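Local atomic coordinates of GDP-6-deoxy-D-mannose reductase (Pseudomonas aeruginosa, PDB entry 6X3B), a protein that binds NADPH and probably reduces GDP-4-dehydro-6-deoxy-D-mannose to GDP-rhamnose for lipopolysaccharide O-antigen biosynthesis. Residues 253-256 with 257-261; 304-307 with 308-312. One frame throughout, in Å; residues are numbered along the deposited sequence.

Two helix starts, compared side by side, illustrate how the first turn of a helix is secured by local means. Contact 1 comes first along the chain, where strand 252-254 passes directly into helix 255-266; contact 2 follows at the loop that opens helix 306-320. Their centres lie about 12 Å apart, on the same side of the chain's centre, and the two helices pack against each other: Leu258 CD2 is 3.6 Å from Ile306 CG1, and Leu261 CD2 is 3.6 Å from Leu310 CD1. Both belong to the part of this epimerase/dehydratase-family protein that, as in relatives, probably holds the sugar nucleotide beside the NADPH-binding Rossmann fold.

Contact 1 (253-256 with 257-261); sequences QKIR and ELIEL
OE2 of Glu257 is met by Lys254 NZ from above the carboxylate plane, 36° out of it and 2.6 Å away, in a salt bridge. OE1 of Glu257 lies farther off, 4.0 Å from NZ, and the bent end of Lys254 also brings CD and CE alongside OE2. The second carboxylate, that of Glu260, presents OE2 to Arg256 CG at 3.5 Å. Its plane stands 84° from that of the Arg256 guanidinium, whose charged atoms do not reach it; Arg256 NE is instead paired with Asp217.

Lys254 is the N-cap of helix 255-266, and its carbonyl O accepts from Leu258 N at 3.0 Å, the first in a series of i to i+4 bonds. On the apolar side, Gln253 CB rests 3.8 Å from Leu258 CD1, the two side chains crossing at about a right angle, while Ile255 CG2 meets Ile259 CD1. Ile255, Leu258 and Ile259 pack on helix 191-203. The chemistry thus divides the turn into a charged, exposed side and an apolar, buried one with the Gln253 stem at its border, and an acid early in the helix would be expected to suit the helix dipole.

Contact 2 (304-307 with 308-312); sequences ITIK and QSLRA
Thr305 is the N-cap of helix 306-320, its OG1 capping the backbone N-H of Gln308, and much of the contact gathers round Gln308, Lys307 and Ile306. The hydroxyl of Thr305 lies between its own backbone N and carbonyl carbon (chi1 64°), which turns OG1 toward the open first turn; there it accepts from Gln308 N at 3.2 Å, with an N-H...O angle of 163°. One peptide N-H that has no earlier turn to bond to is thereby supplied with an acceptor. The Gln308 side chain continues outward in extended form: CB passes beside Thr305 OG1 and CG reaches 4.1 Å from Ile304 CG2, so the aliphatic stem does the touching.

Lys307 contributes chiefly backbone and stem. Its carbonyl O takes the Arg311 N-H at 2.9 Å and also lies over one face of the Arg311 guanidinium, while Lys307 CE sits at the edge of that group, in its plane, 3.9 Å from NH1. The two like charges are kept somewhat apart, NZ being 4.9 Å from NH1, so a methylene of the lysine, and not its ammonium, borders the guanidinium.

Ile306 packs between Leu310, helix 255-266 and strand 172-182. With CG1 anti to the backbone N (chi1 -179°), CD1 is carried round to Leu310 CG at 3.7 Å; Leu310 also touches Leu262 and Ile265 of helix 255-266, and Ile306 touches Ile182 of strand 172-182. Beneath the same turn Ser309 is buried, its OG hydrogen-bonded to Asp224, and Ile304 CG2 packs against that oxygen. A water bridges the entering loop and the helix, donating to Ile304 O at 2.7 Å and to Ser309 OG at 2.9 Å.

Contact 1 (253-256 with 257-261)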
loop_
_atom_site.group_PDB
_atom_site.type_symbol
_atom_site.label_atom_id
_atom_site.label_comp_id
_atom_site.label_asym_id
_atom_site.label_seq_id
_atom_site.Cartn_x
_atom_site.Cartn_y
_atom_site.Cartn_z
ATOM N N GLN A 253 16.080 -19.290 13.000
ATOM C CA GLN A 253 17.419 -19.334 13.574
ATOM C C GLN A 253 17.539 -18.289 14.669
ATOM O O GLN A 253 17.243 -17.112 14.438
ATOM C CB GLN A 253 18.493 -19.070 12.526
ATOM C CG GLN A 253 18.159 -19.593 11.172
ATOM C CD GLN A 253 18.835 -20.908 10.891
ATOM O OE1 GLN A 253 19.504 -21.471 11.749
ATOM N NE2 GLN A 253 18.654 -21.412 9.685
ATOM N N LYS A 254 17.996 -18.716 15.843
ATOM C CA LYS A 254 18.308 -17.783 16.921
ATOM C C LYS A 254 19.601 -17.033 16.622
ATOM O O LYS A 254 20.627 -17.644 16.301
ATOM C CB LYS A 254 18.438 -18.522 18.247
ATOM C CG LYS A 254 17.158 -19.185 18.701
ATOM C CD LYS A 254 17.389 -20.006 19.953
ATOM C CE LYS A 254 16.557 -21.270 19.915
ATOM N NZ LYS A 254 17.324 -22.441 20.430
ATOM N N ILE A 255 19.554 -15.704 16.737
ATOM C CA ILE A 255 20.726 -14.881 16.440
ATOM C C ILE A 255 21.943 -15.365 17.220
ATOM O O ILE A 255 23.056 -15.448 16.681
ATOM C CB ILE A 255 20.427 -13.399 16.736
ATOM C CG1 ILE A 255 19.227 -12.909 15.925
ATOM C CG2 ILE A 255 21.654 -12.549 16.473
ATOM C CD1 ILE A 255 19.172 -13.451 14.513
ATOM N N ARG A 256 21.750 -15.702 18.499
ATOM C CA ARG A 256 22.870 -16.107 19.342
ATOM C C ARG A 256 23.521 -17.388 18.831
ATOM O O ARG A 256 24.755 -17.518 18.842
ATOM C CB ARG A 256 22.395 -16.287 20.787
ATOM C CG ARG A 256 23.452 -16.874 21.700
ATOM C CD ARG A 256 22.892 -17.144 23.075
ATOM N NE ARG A 256 22.353 -15.931 23.680
ATOM C CZ ARG A 256 23.085 -14.991 24.272
ATOM N NH1 ARG A 256 24.403 -15.118 24.354
ATOM N NH2 ARG A 256 22.496 -13.921 24.794
ATOM N N GLU A 257 22.706 -18.352 18.391
ATOM C CA GLU A 257 23.248 -19.590 17.843
ATOM C C GLU A 257 23.990 -19.346 16.536
ATOM O O GLU A 257 25.005 -19.997 16.270
ATOM C CB GLU A 257 22.133 -20.616 17.648
ATOM C CG GLU A 257 21.612 -21.185 18.973
ATOM C CD GLU A 257 20.474 -22.183 18.797
ATOM O OE1 GLU A 257 20.249 -22.646 17.659
ATOM O OE2 GLU A 257 19.806 -22.500 19.806
ATOM N N LEU A 258 23.513 -18.414 15.706
ATOM C CA LEU A 258 24.277 -18.059 14.513
ATOM C C LEU A 258 25.622 -17.439 14.877
ATOM O O LEU A 258 26.645 -17.761 14.260
ATOM C CB LEU A 258 23.476 -17.108 13.629
ATOM C CG LEU A 258 22.200 -17.695 13.048
ATOM C CD1 LEU A 258 21.483 -16.690 12.163
ATOM C CD2 LEU A 258 22.590 -18.919 12.251
ATOM N N ILE A 259 25.646 -16.544 15.874
ATOM C CA ILE A 259 26.916 -15.948 16.297
ATOM C C ILE A 259 27.871 -17.021 16.808
ATOM O O ILE A 259 29.072 -17.005 16.500
ATOM C CB ILE A 259 26.683 -14.863 17.362
ATOM C CG1 ILE A 259 26.040 -13.627 16.741
ATOM C CG2 ILE A 259 28.005 -14.463 18.029
ATOM C CD1 ILE A 259 25.503 -12.652 17.801
ATOM N N GLU A 260 27.357 -17.965 17.601
ATOM C CA GLU A 260 28.186 -19.062 18.081
ATOM C C GLU A 260 28.728 -19.899 16.924
ATOM O O GLU A 260 29.895 -20.309 16.946
ATOM C CB GLU A 260 27.391 -19.929 19.056
ATOM C CG GLU A 260 27.252 -19.270 20.446
ATOM C CD GLU A 260 26.278 -20.000 21.342
ATOM O OE1 GLU A 260 26.720 -20.613 22.345
ATOM O OE2 GLU A 260 25.065 -19.963 21.038
ATOM N N LEU A 261 27.901 -20.155 15.902
ATOM C CA LEU A 261 28.379 -20.917 14.752
ATOM C C LEU A 261 29.428 -20.138 13.965
ATOM O O LEU A 261 30.379 -20.729 13.443
ATOM C CB LEU A 261 27.204 -21.320 13.853
ATOM C CG LEU A 261 27.522 -22.205 12.639
ATOM C CD1 LEU A 261 28.248 -23.468 13.076
ATOM C CD2 LEU A 261 26.237 -22.569 11.871
#

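Contact 2 (304-307 with 308-312)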
loop_
_atom_site.group_PDB
_atom_site.type_symbol
_atom_site.label_atom_id
_atom_site.label_comp_id
_atom_site.label_asym_id
_atom_site.label_seq_id
_atom_site.Cartn_x
_atom_site.Cartn_y
_atom_site.Cartn_z
ATOM N N ILE A 304 21.374 -23.995 0.099
ATOM C CA ILE A 304 22.613 -23.620 0.776
ATOM C C ILE A 304 22.417 -23.788 2.274
ATOM O O ILE A 304 21.443 -23.275 2.832
ATOM C CB ILE A 304 23.019 -22.176 0.436
ATOM C CG1 ILE A 304 23.160 -21.993 -1.077
ATOM C CG2 ILE A 304 24.300 -21.817 1.141
ATOM C CD1 ILE A 304 24.277 -22.815 -1.676
ATOM N N THR A 305 23.327 -24.503 2.931
ATOM C CA THR A 305 23.195 -24.664 4.375
ATOM C C THR A 305 23.629 -23.386 5.087
ATOM O O THR A 305 24.430 -22.592 4.573
ATOM C CB THR A 305 24.033 -25.832 4.900
ATOM O OG1 THR A 305 25.426 -25.556 4.681
ATOM C CG2 THR A 305 23.649 -27.156 4.223
ATOM N N ILE A 306 23.133 -23.218 6.314
ATOM C CA ILE A 306 23.505 -22.040 7.088
ATOM C C ILE A 306 25.012 -22.014 7.328
ATOM O O ILE A 306 25.655 -20.966 7.202
ATOM C CB ILE A 306 22.693 -21.983 8.402
ATOM C CG1 ILE A 306 23.052 -20.732 9.205
ATOM C CG2 ILE A 306 22.907 -23.232 9.239
ATOM C CD1 ILE A 306 23.065 -19.473 8.385
ATOM N N LYS A 307 25.612 -23.166 7.631
ATOM C CA LYS A 307 27.054 -23.188 7.843
ATOM C C LYS A 307 27.790 -22.690 6.610
ATOM O O LYS A 307 28.684 -21.853 6.713
ATOM C CB LYS A 307 27.520 -24.589 8.232
ATOM C CG LYS A 307 28.873 -24.594 8.905
ATOM C CD LYS A 307 29.179 -25.928 9.551
ATOM C CE LYS A 307 29.943 -26.830 8.602
ATOM N NZ LYS A 307 30.539 -27.997 9.325
ATOM N N GLN A 308 27.407 -23.167 5.418
ATOM C CA GLN A 308 28.068 -22.652 4.220
ATOM C C GLN A 308 27.862 -21.145 4.078
ATOM O O GLN A 308 28.788 -20.421 3.687
ATOM C CB GLN A 308 27.585 -23.378 2.960
ATOM C CG GLN A 308 28.196 -22.780 1.706
ATOM C CD GLN A 308 28.042 -23.652 0.473
ATOM O OE1 GLN A 308 27.470 -24.742 0.528
ATOM N NE2 GLN A 308 28.569 -23.173 -0.647
ATOM N N SER A 309 26.649 -20.653 4.379
ATOM C CA SER A 309 26.386 -19.221 4.263
ATOM C C SER A 309 27.273 -18.419 5.197
ATOM O O SER A 309 27.782 -17.358 4.826
ATOM C CB SER A 309 24.924 -18.905 4.600
ATOM O OG SER A 309 24.054 -19.453 3.639
ATOM N N LEU A 310 27.422 -18.884 6.430
ATOM C CA LEU A 310 28.218 -18.155 7.410
ATOM C C LEU A 310 29.709 -18.224 7.080
ATOM O O LEU A 310 30.444 -17.244 7.256
ATOM C CB LEU A 310 27.945 -18.717 8.803
ATOM C CG LEU A 310 26.534 -18.500 9.349
ATOM C CD1 LEU A 310 26.370 -19.196 10.688
ATOM C CD2 LEU A 310 26.238 -17.005 9.489
ATOM N N ARG A 311 30.181 -19.384 6.623
ATOM C CA ARG A 311 31.579 -19.471 6.213
ATOM C C ARG A 311 31.862 -18.510 5.073
ATOM O O ARG A 311 32.904 -17.841 5.052
ATOM C CB ARG A 311 31.921 -20.903 5.798
ATOM C CG ARG A 311 33.424 -21.138 5.622
ATOM C CD ARG A 311 33.728 -22.609 5.426
ATOM N NE ARG A 311 32.800 -23.201 4.473
ATOM C CZ ARG A 311 31.945 -24.178 4.759
ATOM N NH1 ARG A 311 31.916 -24.702 5.974
ATOM N NH2 ARG A 311 31.152 -24.646 3.806
ATOM N N ALA A 312 30.922 -18.401 4.134
ATOM C CA ALA A 312 31.118 -17.533 2.981
ATOM C C ALA A 312 31.288 -16.084 3.420
ATOM O O ALA A 312 32.192 -15.388 2.935
ATOM C CB ALA A 312 29.949 -17.704 1.994
HETATM O O HOH W 1 21.569 -20.882 4.032
#